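PDB 2ODA: hypothetical protein PSPTO_2114 from Pseudomonas syringae pv. tomato, which is of unknown function but belongs to the haloacid dehalogenase (HAD) superfamily, in a Pseudomonas-specific subfamily that appears to have a novel biochemical role. Local coordinates for residues B[127-133]-B[169-175]; B[8-14]-B[53-59]; B[33-37]-B[68-73]; B[19-23]-B[139-145]. All blocks are in the same frame, centred on the assembly; numbering follows the deposited sequence.

Interaction 1. Residues B[127-133]-B[169-175]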
# COMPACT_ATOMS: atom_id res chain seq x y z
N TRP B 127 -7.85 -2.56 5.53
CA TRP B 127 -8.99 -2.74 6.42
C TRP B 127 -8.46 -2.56 7.84
O TRP B 127 -7.31 -2.91 8.15
CB TRP B 127 -9.59 -4.15 6.29
CG TRP B 127 -10.41 -4.33 5.03
CD1 TRP B 127 -10.00 -4.87 3.83
CD2 TRP B 127 -11.79 -3.98 4.87
NE1 TRP B 127 -11.06 -4.88 2.93
CE2 TRP B 127 -12.16 -4.32 3.54
CE3 TRP B 127 -12.74 -3.39 5.71
CZ2 TRP B 127 -13.45 -4.09 3.03
CZ3 TRP B 127 -14.03 -3.16 5.21
CH2 TRP B 127 -14.37 -3.52 3.88
N THR B 128 -9.30 -2.02 8.72
CA THR B 128 -8.91 -1.81 10.13
C THR B 128 -9.94 -2.33 11.13
O THR B 128 -11.14 -2.18 10.92
CB THR B 128 -8.63 -0.30 10.46
OG1 THR B 128 -9.80 0.48 10.19
CG2 THR B 128 -7.50 0.24 9.60
N ILE B 129 -9.45 -2.95 12.20
CA ILE B 129 -10.28 -3.39 13.31
C ILE B 129 -9.72 -2.70 14.54
O ILE B 129 -8.52 -2.79 14.80
CB ILE B 129 -10.24 -4.95 13.51
CG1 ILE B 129 -10.81 -5.64 12.26
CG2 ILE B 129 -10.94 -5.37 14.86
CD1 ILE B 129 -10.56 -7.20 12.16
N GLY B 130 -10.59 -1.98 15.24
CA GLY B 130 -10.23 -1.29 16.47
C GLY B 130 -10.62 -2.10 17.70
O GLY B 130 -11.58 -2.89 17.66
N LEU B 131 -9.86 -1.92 18.77
CA LEU B 131 -10.06 -2.65 20.01
C LEU B 131 -10.52 -1.71 21.13
O LEU B 131 -9.85 -0.73 21.44
CB LEU B 131 -8.77 -3.41 20.41
CG LEU B 131 -8.33 -4.57 19.50
CD1 LEU B 131 -6.99 -5.19 19.97
CD2 LEU B 131 -9.39 -5.67 19.39
N ALA B 132 -11.67 -2.02 21.74
CA ALA B 132 -12.35 -1.05 22.62
C ALA B 132 -11.92 -1.07 24.09
O ALA B 132 -12.29 -0.18 24.86
CB ALA B 132 -13.84 -1.23 22.51
N SER B 133 -11.16 -2.08 24.50
CA SER B 133 -10.86 -2.27 25.93
C SER B 133 -9.41 -2.07 26.31
O SER B 133 -9.11 -1.56 27.39
CB SER B 133 -11.28 -3.68 26.38
OG SER B 133 -12.69 -3.87 26.22
N VAL B 169 -12.19 3.84 11.21
CA VAL B 169 -11.98 2.39 11.40
C VAL B 169 -13.22 1.61 10.94
O VAL B 169 -14.34 2.07 11.11
CB VAL B 169 -11.64 2.10 12.88
CG1 VAL B 169 -11.69 0.60 13.22
CG2 VAL B 169 -10.31 2.72 13.25
N HIS B 170 -13.00 0.41 10.39
CA HIS B 170 -14.04 -0.34 9.71
C HIS B 170 -14.96 -1.16 10.63
O HIS B 170 -16.16 -1.33 10.33
CB HIS B 170 -13.37 -1.23 8.66
CG HIS B 170 -12.69 -0.44 7.58
ND1 HIS B 170 -11.33 -0.21 7.57
CD2 HIS B 170 -13.19 0.23 6.52
CE1 HIS B 170 -11.02 0.54 6.53
NE2 HIS B 170 -12.13 0.82 5.87
N SER B 171 -14.41 -1.69 11.72
CA SER B 171 -15.17 -2.44 12.71
C SER B 171 -14.48 -2.27 14.05
O SER B 171 -13.27 -2.16 14.10
CB SER B 171 -15.19 -3.96 12.38
OG SER B 171 -15.76 -4.22 11.10
N VAL B 172 -15.27 -2.23 15.13
CA VAL B 172 -14.72 -2.19 16.48
C VAL B 172 -15.27 -3.35 17.31
O VAL B 172 -16.48 -3.62 17.29
CB VAL B 172 -15.01 -0.84 17.24
CG1 VAL B 172 -14.36 -0.84 18.63
CG2 VAL B 172 -14.49 0.38 16.43
N ILE B 173 -14.38 -4.01 18.04
CA ILE B 173 -14.70 -5.13 18.89
C ILE B 173 -14.09 -4.94 20.28
O ILE B 173 -13.16 -4.15 20.47
CB ILE B 173 -14.21 -6.50 18.28
CG1 ILE B 173 -12.70 -6.45 17.95
CG2 ILE B 173 -15.08 -6.82 17.03
CD1 ILE B 173 -12.07 -7.79 17.48
N ASP B 174 -14.63 -5.68 21.25
CA ASP B 174 -14.27 -5.47 22.66
C ASP B 174 -12.91 -6.08 23.00
O ASP B 174 -12.21 -5.61 23.91
CB ASP B 174 -15.29 -6.15 23.56
CG ASP B 174 -16.62 -5.41 23.65
OD1 ASP B 174 -16.80 -4.30 23.09
OD2 ASP B 174 -17.51 -5.99 24.32
N HIS B 175 -12.56 -7.18 22.32
CA HIS B 175 -11.33 -7.92 22.61
C HIS B 175 -11.07 -8.90 21.49
O HIS B 175 -11.95 -9.16 20.68
CB HIS B 175 -11.45 -8.69 23.97
CG HIS B 175 -12.65 -9.59 24.05
ND1 HIS B 175 -12.66 -10.86 23.49
CD2 HIS B 175 -13.87 -9.41 24.59
CE1 HIS B 175 -13.84 -11.42 23.70
NE2 HIS B 175 -14.60 -10.56 24.36
O HOH W 1 -10.01 -4.62 23.43

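Interaction 2. Residues B[8-14]-B[53-59]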
# COMPACT_ATOMS: atom_id res chain seq x y z
N ALA B 8 -3.22 -11.58 4.88
CA ALA B 8 -2.28 -11.27 5.96
C ALA B 8 -3.02 -10.46 7.02
O ALA B 8 -3.95 -9.71 6.69
CB ALA B 8 -1.09 -10.48 5.43
N LEU B 9 -2.58 -10.60 8.26
CA LEU B 9 -3.07 -9.79 9.36
C LEU B 9 -1.91 -9.11 10.06
O LEU B 9 -0.87 -9.73 10.37
CB LEU B 9 -3.88 -10.63 10.36
CG LEU B 9 -5.11 -11.42 9.87
CD1 LEU B 9 -5.69 -12.26 11.01
CD2 LEU B 9 -6.19 -10.47 9.33
N LEU B 10 -2.08 -7.81 10.31
CA LEU B 10 -1.12 -7.01 11.08
C LEU B 10 -1.71 -6.69 12.42
O LEU B 10 -2.89 -6.35 12.49
CB LEU B 10 -0.82 -5.71 10.34
CG LEU B 10 -0.35 -5.89 8.89
CD1 LEU B 10 -0.06 -4.50 8.30
CD2 LEU B 10 0.89 -6.82 8.80
N PHE B 11 -0.90 -6.77 13.49
CA PHE B 11 -1.37 -6.46 14.85
C PHE B 11 -0.46 -5.45 15.51
O PHE B 11 0.75 -5.58 15.45
CB PHE B 11 -1.32 -7.71 15.75
CG PHE B 11 -2.29 -8.78 15.38
CD1 PHE B 11 -1.94 -9.78 14.47
CD2 PHE B 11 -3.53 -8.84 15.99
CE1 PHE B 11 -2.85 -10.81 14.15
CE2 PHE B 11 -4.44 -9.87 15.70
CZ PHE B 11 -4.08 -10.86 14.77
N GLY B 12 -1.04 -4.47 16.19
CA GLY B 12 -0.23 -3.75 17.18
C GLY B 12 0.27 -4.75 18.23
O GLY B 12 -0.37 -5.76 18.49
N LEU B 13 1.40 -4.46 18.86
CA LEU B 13 1.87 -5.31 19.93
C LEU B 13 1.34 -4.87 21.30
O LEU B 13 0.40 -5.49 21.84
CB LEU B 13 3.41 -5.43 19.89
CG LEU B 13 4.06 -6.38 20.91
CD1 LEU B 13 3.72 -7.90 20.69
CD2 LEU B 13 5.55 -6.13 20.91
N SER B 14 1.90 -3.79 21.84
CA SER B 14 1.42 -3.20 23.10
C SER B 14 -0.02 -2.68 22.99
O SER B 14 -0.39 -2.02 22.00
CB SER B 14 2.40 -2.08 23.53
OG SER B 14 1.86 -1.29 24.58
N MSE B 53 -2.26 -18.50 8.93
CA MSE B 53 -2.47 -17.08 8.56
C MSE B 53 -1.15 -16.31 8.74
O MSE B 53 -0.60 -16.29 9.84
CB MSE B 53 -3.58 -16.45 9.43
CG MSE B 53 -3.86 -14.95 9.16
SE MSE B 53 -4.44 -14.58 7.30
CE MSE B 53 -6.25 -15.33 7.41
N PRO B 54 -0.61 -15.69 7.65
CA PRO B 54 0.55 -14.82 7.87
C PRO B 54 0.19 -13.63 8.75
O PRO B 54 -0.74 -12.88 8.44
CB PRO B 54 0.92 -14.36 6.45
CG PRO B 54 0.32 -15.44 5.54
CD PRO B 54 -0.98 -15.78 6.23
N CYS B 55 0.93 -13.49 9.85
CA CYS B 55 0.71 -12.43 10.83
C CYS B 55 2.03 -11.79 11.17
O CYS B 55 3.04 -12.49 11.29
CB CYS B 55 0.07 -12.98 12.13
SG CYS B 55 -1.55 -13.74 11.94
N ALA B 56 2.03 -10.47 11.33
CA ALA B 56 3.19 -9.75 11.85
C ALA B 56 2.70 -8.77 12.90
O ALA B 56 1.55 -8.29 12.80
CB ALA B 56 3.86 -8.95 10.74
N TRP B 57 3.56 -8.44 13.86
CA TRP B 57 3.24 -7.37 14.81
C TRP B 57 4.00 -6.09 14.50
O TRP B 57 5.11 -6.12 13.95
CB TRP B 57 3.47 -7.78 16.27
CG TRP B 57 4.91 -8.08 16.65
CD1 TRP B 57 5.51 -9.32 16.70
CD2 TRP B 57 5.90 -7.13 17.07
NE1 TRP B 57 6.82 -9.19 17.11
CE2 TRP B 57 7.08 -7.86 17.36
CE3 TRP B 57 5.91 -5.73 17.21
CZ2 TRP B 57 8.27 -7.24 17.80
CZ3 TRP B 57 7.09 -5.11 17.64
CH2 TRP B 57 8.26 -5.86 17.93
N ILE B 58 3.37 -4.97 14.87
CA ILE B 58 3.92 -3.65 14.65
C ILE B 58 3.94 -2.90 15.96
O ILE B 58 2.95 -2.91 16.69
CB ILE B 58 3.04 -2.85 13.66
CG1 ILE B 58 3.08 -3.51 12.29
CG2 ILE B 58 3.46 -1.37 13.61
CD1 ILE B 58 2.10 -2.90 11.30
N ASP B 59 5.04 -2.22 16.25
CA ASP B 59 5.03 -1.27 17.37
C ASP B 59 6.02 -0.12 17.14
O ASP B 59 6.72 -0.07 16.11
CB ASP B 59 5.25 -1.99 18.70
CG ASP B 59 4.44 -1.36 19.84
OD1 ASP B 59 4.70 -0.18 20.18
OD2 ASP B 59 3.54 -2.02 20.38
O HOH W 2 0.84 -1.04 19.72

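Interaction 3. Residues B[33-37]-B[68-73]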
# COMPACT_ATOMS: atom_id res chain seq x y z
N GLU B 33 5.10 -8.18 33.71
CA GLU B 33 3.63 -8.19 33.81
C GLU B 33 2.98 -7.72 32.51
O GLU B 33 1.89 -8.16 32.18
CB GLU B 33 3.13 -7.31 34.97
CG GLU B 33 3.19 -7.99 36.34
CD GLU B 33 2.71 -7.08 37.47
OE1 GLU B 33 2.24 -5.94 37.19
OE2 GLU B 33 2.81 -7.53 38.62
N HIS B 34 3.66 -6.84 31.78
CA HIS B 34 3.12 -6.26 30.55
C HIS B 34 3.06 -7.29 29.40
O HIS B 34 2.33 -7.12 28.42
CB HIS B 34 3.99 -5.09 30.12
CG HIS B 34 4.06 -3.96 31.10
ND1 HIS B 34 4.91 -2.88 30.92
CD2 HIS B 34 3.40 -3.72 32.26
CE1 HIS B 34 4.75 -2.02 31.91
NE2 HIS B 34 3.84 -2.51 32.74
N ALA B 35 3.85 -8.35 29.50
CA ALA B 35 3.86 -9.36 28.45
C ALA B 35 2.63 -10.30 28.49
O ALA B 35 2.47 -11.15 27.60
CB ALA B 35 5.19 -10.14 28.46
N GLN B 36 1.76 -10.15 29.50
CA GLN B 36 0.55 -10.97 29.57
C GLN B 36 -0.25 -10.68 28.29
O GLN B 36 -0.43 -9.52 27.90
CB GLN B 36 -0.29 -10.61 30.81
CG GLN B 36 -1.62 -11.41 30.96
CD GLN B 36 -2.47 -10.90 32.13
OE1 GLN B 36 -1.99 -10.16 32.98
NE2 GLN B 36 -3.73 -11.29 32.17
N LEU B 37 -0.68 -11.74 27.60
CA LEU B 37 -1.62 -11.57 26.48
C LEU B 37 -2.96 -10.96 26.89
O LEU B 37 -3.46 -11.20 27.98
CB LEU B 37 -1.89 -12.93 25.84
CG LEU B 37 -0.67 -13.55 25.16
CD1 LEU B 37 -0.81 -15.10 25.12
CD2 LEU B 37 -0.47 -13.00 23.77
N PRO B 68 11.06 -7.98 24.71
CA PRO B 68 10.45 -8.78 25.78
C PRO B 68 8.92 -8.89 25.63
O PRO B 68 8.35 -9.97 25.89
CB PRO B 68 10.81 -7.99 27.06
CG PRO B 68 12.01 -7.20 26.69
CD PRO B 68 11.79 -6.82 25.25
N LEU B 69 8.26 -7.81 25.22
CA LEU B 69 6.80 -7.86 24.98
C LEU B 69 6.36 -8.92 23.96
O LEU B 69 5.26 -9.47 24.08
CB LEU B 69 6.24 -6.49 24.51
CG LEU B 69 6.03 -5.43 25.58
CD1 LEU B 69 5.36 -4.21 24.93
CD2 LEU B 69 5.15 -6.00 26.71
N ALA B 70 7.21 -9.18 22.95
CA ALA B 70 6.85 -10.12 21.89
C ALA B 70 7.06 -11.60 22.28
O ALA B 70 6.71 -12.51 21.51
CB ALA B 70 7.57 -9.77 20.56
N ALA B 71 7.59 -11.83 23.48
CA ALA B 71 7.83 -13.21 23.97
C ALA B 71 6.67 -14.20 23.73
O ALA B 71 6.93 -15.29 23.20
CB ALA B 71 8.28 -13.21 25.44
N PRO B 72 5.41 -13.86 24.09
CA PRO B 72 4.35 -14.84 23.87
C PRO B 72 3.91 -15.09 22.41
O PRO B 72 3.09 -15.98 22.19
CB PRO B 72 3.18 -14.28 24.69
CG PRO B 72 3.39 -12.80 24.63
CD PRO B 72 4.88 -12.67 24.80
N VAL B 73 4.44 -14.34 21.44
CA VAL B 73 4.09 -14.53 20.03
C VAL B 73 5.29 -14.82 19.11
O VAL B 73 5.11 -15.14 17.94
CB VAL B 73 3.28 -13.33 19.42
CG1 VAL B 73 1.93 -13.13 20.13
CG2 VAL B 73 4.11 -12.02 19.36

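Interaction 4. Residues B[19-23]-B[139-145]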
# COMPACT_ATOMS: atom_id res chain seq x y z
N ASP B 19 0.08 -6.53 26.90
CA ASP B 19 0.18 -5.22 27.56
C ASP B 19 -1.14 -4.44 27.60
O ASP B 19 -1.25 -3.30 27.11
CB ASP B 19 1.34 -4.38 26.95
CG ASP B 19 1.60 -3.10 27.75
OD1 ASP B 19 1.25 -3.07 28.95
OD2 ASP B 19 2.15 -2.16 27.18
N PHE B 20 -2.17 -5.07 28.16
CA PHE B 20 -3.49 -4.44 28.28
C PHE B 20 -3.33 -3.06 28.93
O PHE B 20 -2.69 -2.94 29.99
CB PHE B 20 -4.37 -5.33 29.16
CG PHE B 20 -5.80 -4.89 29.28
CD1 PHE B 20 -6.79 -5.47 28.48
CD2 PHE B 20 -6.16 -3.92 30.20
CE1 PHE B 20 -8.14 -5.10 28.62
CE2 PHE B 20 -7.53 -3.50 30.32
CZ PHE B 20 -8.51 -4.10 29.51
N GLY B 21 -3.90 -2.03 28.29
CA GLY B 21 -3.77 -0.66 28.78
C GLY B 21 -2.48 0.07 28.43
O GLY B 21 -2.23 1.15 28.97
N ALA B 22 -1.69 -0.51 27.51
CA ALA B 22 -0.45 0.11 26.98
C ALA B 22 0.47 0.60 28.09
O ALA B 22 0.97 1.74 28.06
CB ALA B 22 -0.77 1.28 25.99
N GLN B 23 0.70 -0.27 29.07
CA GLN B 23 1.47 0.13 30.27
C GLN B 23 2.96 0.21 30.03
O GLN B 23 3.68 0.87 30.81
CB GLN B 23 1.12 -0.80 31.43
CG GLN B 23 -0.36 -0.70 31.79
CD GLN B 23 -0.66 0.64 32.45
OE1 GLN B 23 -0.29 0.84 33.60
NE2 GLN B 23 -1.28 1.56 31.70
N GLY B 139 -6.36 2.91 28.47
CA GLY B 139 -5.12 3.18 29.19
C GLY B 139 -5.10 2.69 30.63
O GLY B 139 -4.41 3.27 31.47
N LEU B 140 -5.87 1.65 30.94
CA LEU B 140 -5.87 1.13 32.30
C LEU B 140 -5.27 -0.27 32.35
O LEU B 140 -5.55 -1.13 31.48
CB LEU B 140 -7.28 1.14 32.88
CG LEU B 140 -8.00 2.49 33.04
CD1 LEU B 140 -9.37 2.23 33.66
CD2 LEU B 140 -7.18 3.39 33.94
N SER B 141 -4.44 -0.51 33.37
CA SER B 141 -3.87 -1.84 33.58
C SER B 141 -5.00 -2.84 33.84
O SER B 141 -6.13 -2.42 34.19
CB SER B 141 -2.91 -1.79 34.79
OG SER B 141 -3.65 -1.64 36.00
N PRO B 142 -4.70 -4.15 33.69
CA PRO B 142 -5.70 -5.15 34.07
C PRO B 142 -6.29 -4.92 35.47
O PRO B 142 -7.51 -4.96 35.62
CB PRO B 142 -4.92 -6.47 34.01
CG PRO B 142 -3.87 -6.20 32.93
CD PRO B 142 -3.47 -4.78 33.16
N SER B 143 -5.45 -4.62 36.46
CA SER B 143 -5.96 -4.40 37.82
C SER B 143 -6.88 -3.17 37.90
O SER B 143 -7.94 -3.21 38.55
CB SER B 143 -4.82 -4.33 38.85
OG SER B 143 -3.97 -3.21 38.63
N GLN B 144 -6.49 -2.09 37.21
CA GLN B 144 -7.29 -0.86 37.19
C GLN B 144 -8.62 -1.07 36.45
O GLN B 144 -9.69 -0.61 36.92
CB GLN B 144 -6.52 0.29 36.54
CG GLN B 144 -5.32 0.76 37.37
CD GLN B 144 -4.49 1.78 36.63
OE1 GLN B 144 -4.25 1.65 35.42
NE2 GLN B 144 -4.03 2.81 37.35
N TRP B 145 -8.55 -1.74 35.31
CA TRP B 145 -9.73 -2.09 34.52
C TRP B 145 -10.68 -2.96 35.33
O TRP B 145 -11.90 -2.74 35.32
CB TRP B 145 -9.31 -2.81 33.24
CG TRP B 145 -10.44 -3.08 32.24
CD1 TRP B 145 -11.02 -4.30 31.97
CD2 TRP B 145 -11.07 -2.13 31.37
NE1 TRP B 145 -11.99 -4.14 30.99
CE2 TRP B 145 -12.03 -2.83 30.60
CE3 TRP B 145 -10.91 -0.73 31.17
CZ2 TRP B 145 -12.84 -2.19 29.65
CZ3 TRP B 145 -11.72 -0.10 30.23
CH2 TRP B 145 -12.68 -0.83 29.49
O HOH W 3 -1.89 4.57 30.61

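Interaction 1. Residues B[127-133]-B[169-175]
Ile173 is the knob of this strand pair. Its CG1 fits the notch between Ile129 and Leu131, 3.7 Å from Ile129 CG2 and 3.7 Å from Leu131 CD2. The branch reaches that notch because CG1 sits between the backbone N and the carbonyl carbon (chi1 55°), which leans it back over the neighbouring strand. Leu131 runs alongside it in the same direction, while Ile129 meets it at a slant. On the reverse face Gly130 provides a dip instead of a bump, and Val169 CG1 settles there, 3.5 Å from Gly130 N. Further along, Val172 CG1 meets Ala132 CB at 3.9 Å. Beneath these side chains lies a parallel ladder, with Gly130 N donating to Ser171 O at 2.9 Å and Ile173 N to Gly130 O; its start is less regular, Thr128 O taking a bent bond from His170 N and a weak one from Ser171 N. Strands 127-131 and 171-173 are the last two of the Rossmann-like sheet of the HAD fold, joined by a beta-alpha-beta crossover through helices 142-147 and 150-167. Helix 179-191 covers the Ile129 face, and Thr161 and Leu164 of helix 150-167 pack on Val172. At the start of the pair His170 turns its ring inward. Trp127 presents an edge to one face of it, the planes inclined at 58° and CE3 3.5 Å from His170 CG. The imidazole is held at both nitrogens: ND1 by Thr128 N (3.0 Å), from somewhat outside the ring plane, and by the Thr128 hydroxyl, NE2 by the terminal carboxylate of Pro196.

Interaction 2. Residues B[8-14]-B[53-59]
Leu13 lays its CD2 methyl on the indole of Trp57, 3.8 Å from the centroid of the six-membered ring and only 13° off its normal, a clear CH-pi contact. CG of Leu13 stands opposite the backbone N (chi1 -176°), which carries the methyl out over the ring. Earlier on the same face Cys55 SG lies in the plane of the Phe11 ring, at its edge, 3.9 Å from CE1, and the Leu9 side chain crosses that of Met53, a selenomethionine, at about a right angle, CD1 3.7 Å from Met53 CG. Leu10 CD1 and Ile58 CD1 meet on the reverse face at 4.0 Å. A parallel backbone ladder sets the register, in which these side chains meet diagonally, two residues off the directly paired one: Leu9 N bonds Pro54 O, Ala56 N Leu9 O, Phe11 N Ala56 O, and Ile58 N Phe11 O at 2.8 Å. A more bent bond, Leu13 N to Ile58 O (3.1 Å, 136°), follows. Then Asp59 takes over. Its OD2 accepts Ser14 N at 2.8 Å and a water that bridges to Ser14 O, while OD1 is held by Leu61 N. Ser14 OG in turn bonds Asp19. In HAD phosphatases the nucleophilic aspartate ends the first strand; by sequence pattern Gly12 appears to fall at that position here, consistent with a function unlike that of its relatives. Strand 9-12 lies between 55-58 and 109-112, and 55-58 is bordered in turn by 78-79. Helix 91-99 packs on Leu10 and Ile58, whereas helix 63-69 covers Leu13 and Trp57.

Interaction 3. Residues B[33-37]-B[68-73]
Two leucines with matching first torsions reach across from opposite segments. In both Leu69 (chi1 -78°) and Leu37 (chi1 -66°) CG lies beside the backbone N and opposite the carbonyl carbon; Leu69 then reaches over with CD2, whereas Leu37 makes its approach at CG, with both methyls close by. Leu69 CD2 presses on the peptide that links His34 to Ala35, 3.5 Å from His34 O and 3.9 Å from Ala35 N, with the CB of His34 beside it at 3.7 Å. Leu37 slides past the ring of Pro72 in the reverse direction, its CG 3.9 Å from Pro72 CB, and its CD2 goes on to brush Val73 CG1. Between the two leucines Ala35 brings the backbones closest, its CA 4.8 Å from that of Leu69, and its carbonyl O faces Pro72 CG at 3.5 Å. The contact is one of van der Waals packing: a methyl laid on a peptide, and a leucine against a proline ring. The backbone bonds of the 68-73 segment are local. As helix 63-69 ends, Ala71 N returns to Pro68 O and Val73 N to Ala70 O (2.9 Å), tight turns that bring the Pro72 ring round toward the loop. The loop, tied outward by a backbone bond from Gln36 to Asp19, follows the first strand and its short helix, the region where many HAD proteins insert a flap or a C1 cap. Helix 13-17 touches Leu69 through Leu13 and Ser14, and helix 41-51 borders Leu37 through Gln42. Val73 touches both Leu45 of that helix and Trp57 of strand 55-58.

Interaction 4. Residues B[19-23]-B[139-145]
Gly21 O is met from two segments at once. Gln23, bending back on its own turn, donates NE2 to it at 2.9 Å in a nearly straight bond (172°) that approaches from above the carbonyl plane, and across the contact the CA-H of Gly139 points at the same oxygen, with Gly139 CA 3.5 Å from Gly21 O. A matching contact runs the other way: Leu140 O is met by Gly21 CA at 3.3 Å and by the edge of the Phe20 ring, CD2 at 3.1 Å, so the two backbones touch closely where each segment has a glycine. Beyond the carbonyl, the Phe20 ring drives edge-on into the face of Trp145, its centroid 4.8 Å from that of the five-membered ring and the planes at 62°. CZ is the leading atom, 3.5 Å from Trp145 CG. The phenyl gets there because its CG lies opposite the backbone N (chi1 -174°), and Pro142 CG braces it at the CB end. Residues 19-22 form a type II beta turn in the loop after helix 13-17, closed by Ala22 N to Asp19 O, with Gly21 at its third position and at positive phi; the partner segment leads into the helix that follows the fifth strand of the sheet. Pro39 and Cys134 also touch Phe20. The Gln23 amide lies beside Ser141, and one water bonded to Gly139 O reaches NE2 weakly. Ser141 is the N-cap of helix 142-147: Gln144 OE1 accepts its backbone N-H on a lone pair at 3.0 Å, the side-chain-to-N-cap bond found in a capping box.

Interactions 1 and 2 are two strand pairs of one parallel sheet, their centres 14 Å apart and their nearest atoms about 6 Å apart, with strand 109-112 between them. Interactions 3 and 4 lie beyond the carboxyl ends of these strands, the side on which HAD proteins usually have their active site. Asp19 of interaction 4 ties it to interactions 2 and 3 by two probable hydrogen bonds: its OD2 lies 2.8 Å from Ser14 OG of interaction 2, and its N lies 3.2 Å from Gln36 O of interaction 3. Interaction 3 also packs on interaction 2, where Ala70 CB is 3.6 Å from Trp57 NE1. Interaction 4 joins interaction 1 through Phe20 CZ, 3.4 Å from Ser133 O.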